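Local coordinates for periplasmic binding protein/LacI transcriptional regulator (Shewanella sp. ANA-3, PDB 5OCP), which binds L-arabinofuranose, in both its alpha and beta forms, as the periplasmic receptor of an arabinose ABC transporter, at residues A145-V150 against A190-N195. Sequence-based numbering, arbitrary orientation.
Sequences AGFNQV and AVWSHN. With AHR (alpha-L-arabinofuranose), chain I; FUB (beta-L-arabinofuranose), chain J.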
ATOM      1  N   ALA A 145       4.645  -1.656  13.008  1.00 15.32           N
ATOM      2  CA  ALA A 145       4.492  -1.039  14.304  1.00 15.56           C
ATOM      3  C   ALA A 145       3.116  -1.261  14.925  1.00 16.39           C
ATOM      4  O   ALA A 145       2.982  -1.611  16.090  1.00 16.85           O
ATOM      5  CB  ALA A 145       4.775   0.448  14.250  1.00 16.81           C
ATOM      6  N   GLY A 146       2.060  -1.069  14.145  1.00 13.76           N
ATOM      7  CA  GLY A 146       0.735  -1.308  14.617  1.00 13.45           C
ATOM      8  C   GLY A 146       0.413  -2.762  14.976  1.00 12.25           C
ATOM      9  O   GLY A 146      -0.207  -3.022  15.979  1.00 13.72           O
ATOM     10  N   PHE A 147       0.791  -3.698  14.126  1.00 12.53           N
ATOM     11  CA  PHE A 147       0.555  -5.133  14.386  1.00 11.94           C
ATOM     12  C   PHE A 147       1.301  -5.532  15.694  1.00 13.33           C
ATOM     13  O   PHE A 147       0.741  -6.243  16.539  1.00 14.96           O
ATOM     14  CB  PHE A 147       1.032  -5.910  13.188  1.00 11.71           C
ATOM     15  CG  PHE A 147       0.767  -7.386  13.213  1.00 12.85           C
ATOM     16  CD1 PHE A 147       1.584  -8.289  13.891  1.00 12.55           C
ATOM     17  CD2 PHE A 147      -0.326  -7.902  12.528  1.00 11.93           C
ATOM     18  CE1 PHE A 147       1.281  -9.670  13.825  1.00 13.47           C
ATOM     19  CE2 PHE A 147      -0.603  -9.209  12.480  1.00 12.30           C
ATOM     20  CZ  PHE A 147       0.173 -10.100  13.136  1.00 12.98           C
ATOM     21  N   ASN A 148       2.535  -5.056  15.781  1.00 13.12           N
ATOM     22  CA  ASN A 148       3.408  -5.393  16.928  1.00 14.50           C
ATOM     23  C   ASN A 148       2.781  -4.872  18.216  1.00 15.74           C
ATOM     24  O   ASN A 148       2.791  -5.555  19.239  1.00 15.74           O
ATOM     25  CB  ASN A 148       4.836  -4.915  16.674  1.00 14.23           C
ATOM     26  CG  ASN A 148       5.594  -5.798  15.645  1.00 15.98           C
ATOM     27  OD1 ASN A 148       5.146  -6.865  15.319  1.00 19.85           O
ATOM     28  ND2 ASN A 148       6.638  -5.301  15.048  1.00 17.07           N
ATOM     29  N   GLN A 149       2.184  -3.684  18.172  1.00 17.07           N
ATOM     30  CA  GLN A 149       1.627  -3.068  19.344  1.00 19.94           C
ATOM     31  C   GLN A 149       0.434  -3.933  19.837  1.00 20.63           C
ATOM     32  O   GLN A 149       0.285  -4.147  21.076  1.00 18.65           O
ATOM     33  CB  GLN A 149       1.249  -1.623  19.000  1.00 24.71           C
ATOM     34  CG  GLN A 149       0.625  -0.742  20.050  1.00 35.69           C
ATOM     35  CD  GLN A 149       0.439   0.667  19.472  1.00 41.58           C
ATOM     36  OE1 GLN A 149       0.573   0.890  18.239  1.00 45.13           O
ATOM     37  NE2 GLN A 149       0.180   1.621  20.345  1.00 55.47           N
ATOM     38  N   VAL A 150      -0.328  -4.556  18.921  1.00 16.17           N
ATOM     39  CA  VAL A 150      -1.490  -5.371  19.333  1.00 17.76           C
ATOM     40  C   VAL A 150      -1.037  -6.679  19.878  1.00 19.59           C
ATOM     41  O   VAL A 150      -1.507  -7.076  20.974  1.00 21.04           O
ATOM     42  CB  VAL A 150      -2.444  -5.646  18.179  1.00 19.35           C
ATOM     43  CG1 VAL A 150      -3.471  -6.735  18.518  1.00 20.57           C
ATOM     44  CG2 VAL A 150      -3.103  -4.338  17.853  1.00 18.88           C
ATOM     45  N   ALA A 190       0.010 -18.693  11.391  1.00 14.10           N
ATOM     46  CA  ALA A 190      -0.399 -17.661  10.448  1.00 12.75           C
ATOM     47  C   ALA A 190       0.747 -16.997   9.736  1.00 12.94           C
ATOM     48  O   ALA A 190       1.827 -16.892  10.306  1.00 12.98           O
ATOM     49  CB  ALA A 190      -1.212 -16.578  11.130  1.00 12.82           C
ATOM     50  N   VAL A 191       0.455 -16.464   8.554  1.00 11.23           N
ATOM     51  CA  VAL A 191       1.311 -15.536   7.832  1.00 12.50           C
ATOM     52  C   VAL A 191       0.659 -14.134   7.891  1.00 11.49           C
ATOM     53  O   VAL A 191      -0.534 -13.998   7.615  1.00 11.37           O
ATOM     54  CB  VAL A 191       1.488 -15.954   6.370  1.00 13.43           C
ATOM     55  CG1 VAL A 191       2.242 -14.885   5.520  1.00 14.98           C
ATOM     56  CG2 VAL A 191       2.206 -17.283   6.334  1.00 15.59           C
ATOM     57  N   TRP A 192       1.438 -13.172   8.354  1.00 11.24           N
ATOM     58  CA  TRP A 192       1.116 -11.734   8.345  1.00 10.90           C
ATOM     59  C   TRP A 192       1.943 -11.165   7.231  1.00 12.11           C
ATOM     60  O   TRP A 192       3.189 -11.053   7.299  1.00 11.37           O
ATOM     61  CB  TRP A 192       1.481 -11.181   9.726  1.00 12.16           C
ATOM     62  CG  TRP A 192       1.752  -9.695   9.863  1.00 11.64           C
ATOM     63  CD1 TRP A 192       2.688  -9.155  10.650  1.00 13.04           C
ATOM     64  CD2 TRP A 192       1.047  -8.568   9.265  1.00 11.35           C
ATOM     65  NE1 TRP A 192       2.674  -7.800  10.568  1.00 13.83           N
ATOM     66  CE2 TRP A 192       1.661  -7.402   9.741  1.00 10.97           C
ATOM     67  CE3 TRP A 192      -0.042  -8.437   8.384  1.00 11.92           C
ATOM     68  CZ2 TRP A 192       1.254  -6.124   9.356  1.00 11.60           C
ATOM     69  CZ3 TRP A 192      -0.458  -7.154   8.006  1.00 12.00           C
ATOM     70  CH2 TRP A 192       0.192  -6.016   8.514  1.00 11.49           C
ATOM     71  N   SER A 193       1.249 -10.757   6.159  1.00 10.21           N
ATOM     72  CA  SER A 193       1.883 -10.190   5.029  1.00  9.65           C
ATOM     73  C   SER A 193       1.580  -8.697   4.893  1.00 12.02           C
ATOM     74  O   SER A 193       0.396  -8.308   4.942  1.00 11.54           O
ATOM     75  CB  SER A 193       1.417 -10.893   3.768  1.00 10.18           C
ATOM     76  OG  SER A 193       2.014 -10.283   2.648  1.00 12.41           O
ATOM     77  N   HIS A 194       2.615  -7.868   4.704  1.00 10.41           N
ATOM     78  CA  HIS A 194       2.343  -6.446   4.618  1.00 11.29           C
ATOM     79  C   HIS A 194       1.527  -6.068   3.382  1.00 11.30           C
ATOM     80  O   HIS A 194       0.973  -4.974   3.378  1.00 12.56           O
ATOM     81  CB  HIS A 194       3.623  -5.630   4.695  1.00 11.17           C
ATOM     82  CG  HIS A 194       4.318  -5.699   6.026  1.00 12.01           C
ATOM     83  ND1 HIS A 194       5.422  -4.916   6.287  1.00 13.79           N
ATOM     84  CD2 HIS A 194       4.137  -6.474   7.115  1.00 12.01           C
ATOM     85  CE1 HIS A 194       5.864  -5.177   7.514  1.00 13.97           C
ATOM     86  NE2 HIS A 194       5.038  -6.032   8.084  1.00 12.24           N
ATOM     87  N   ASN A 195       1.420  -6.905   2.346  1.00 11.06           N
ATOM     88  CA  ASN A 195       0.515  -6.659   1.279  1.00 10.47           C
ATOM     89  C   ASN A 195      -0.043  -7.914   0.662  1.00 11.66           C
ATOM     90  O   ASN A 195       0.487  -9.027   0.847  1.00 11.44           O
ATOM     91  CB  ASN A 195       1.041  -5.710   0.199  1.00 10.90           C
ATOM     92  CG  ASN A 195       2.002  -6.350  -0.785  1.00 10.62           C
ATOM     93  OD1 ASN A 195       2.582  -7.434  -0.519  1.00 10.83           O
ATOM     94  ND2 ASN A 195       2.222  -5.659  -1.925  1.00 10.30           N
TER
HETATM   95  O5  AHR I 407       2.183   2.154  -0.025  0.50  9.68           O
HETATM   96  C5  AHR I 407       1.160   1.222  -0.196  0.50  9.29           C
HETATM   97  C4  AHR I 407       1.739  -0.169  -0.378  0.50  9.24           C
HETATM   98  O4  AHR I 407       2.689  -0.194  -1.416  0.50  8.99           O
HETATM   99  C3  AHR I 407       0.647  -1.206  -0.704  0.50  9.08           C
HETATM  100  O3  AHR I 407       0.087  -1.652   0.488  0.50  9.41           O
HETATM  101  C2  AHR I 407       1.481  -2.210  -1.483  0.50  9.17           C
HETATM  102  O2  AHR I 407       0.773  -3.081  -2.315  0.50  9.41           O
HETATM  103  C1  AHR I 407       2.315  -1.250  -2.313  0.50  9.47           C
HETATM  104  O1  AHR I 407       3.412  -1.883  -2.736  0.50 10.09           O
HETATM  105  O5  FUB J 408       2.182   2.153  -0.025  0.50 14.06           O
HETATM  106  C5  FUB J 408       1.163   1.218  -0.202  0.50 12.97           C
HETATM  107  C4  FUB J 408       1.745  -0.174  -0.388  0.50 12.74           C
HETATM  108  O4  FUB J 408       2.708  -0.206  -1.413  0.50 12.21           O
HETATM  109  C3  FUB J 408       0.660  -1.210  -0.721  0.50 12.38           C
HETATM  110  O3  FUB J 408       0.087  -1.643   0.474  0.50 12.84           O
HETATM  111  C2  FUB J 408       1.500  -2.259  -1.440  0.50 12.46           C
HETATM  112  O2  FUB J 408       0.772  -3.092  -2.311  0.50 12.95           O
HETATM  113  C1  FUB J 408       2.634  -1.471  -2.096  0.50 12.39           C
HETATM  114  O1  FUB J 408       2.250  -1.197  -3.352  0.50 13.65           O
HETATM  115  O   HOH W   1       4.597  -6.782  12.444  1.00 14.81           O
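F147 lies flat on the indole of W192: its phenyl ring covers the five-membered ring, planes 7° apart and centroids 3.5 Å apart, a face-to-face stack. The opposite face of the indole carries CD2 of H194, set toward the rim, and a water sits in the indole plane at the edge. The stack joins helix 138-151 to strand 190-193 in one lobe of the two-lobed periplasmic sugar-binding fold, where helices pack on a central, largely parallel sheet. The two side chains run past each other in opposite directions, with CG of F147 3.3 Å from NE1 of W192. CG of F147 is anti to its backbone N (chi1 -175°), as is that of W192, which carries each ring across the helix-strand interface. I114 of helix 107-121 touches W192, and L118 touches F147. Although buried, the indole N-H is satisfied: NE1 of W192 donates to the water at 2.9 Å. The same water is placed to donate to OD1 of N148, though other acceptors compete for its protons, linking strand and helix again. A leucine at W192 would probably leave F147 without its flat partner and the bridging water without its N-H donor. Beyond W192 the strand leads into the sugar pocket. NE2 of H194 is hydrogen-bonded to E130, while OD1 of N195 caps the following helix at the backbone N of M198. OG of S193 donates to O of N195 at 2.7 Å. ND2 of N195 reaches O2 of either arabinofuranose anomer at 3.0 Å, almost straight, with an N-H...O angle of 177°.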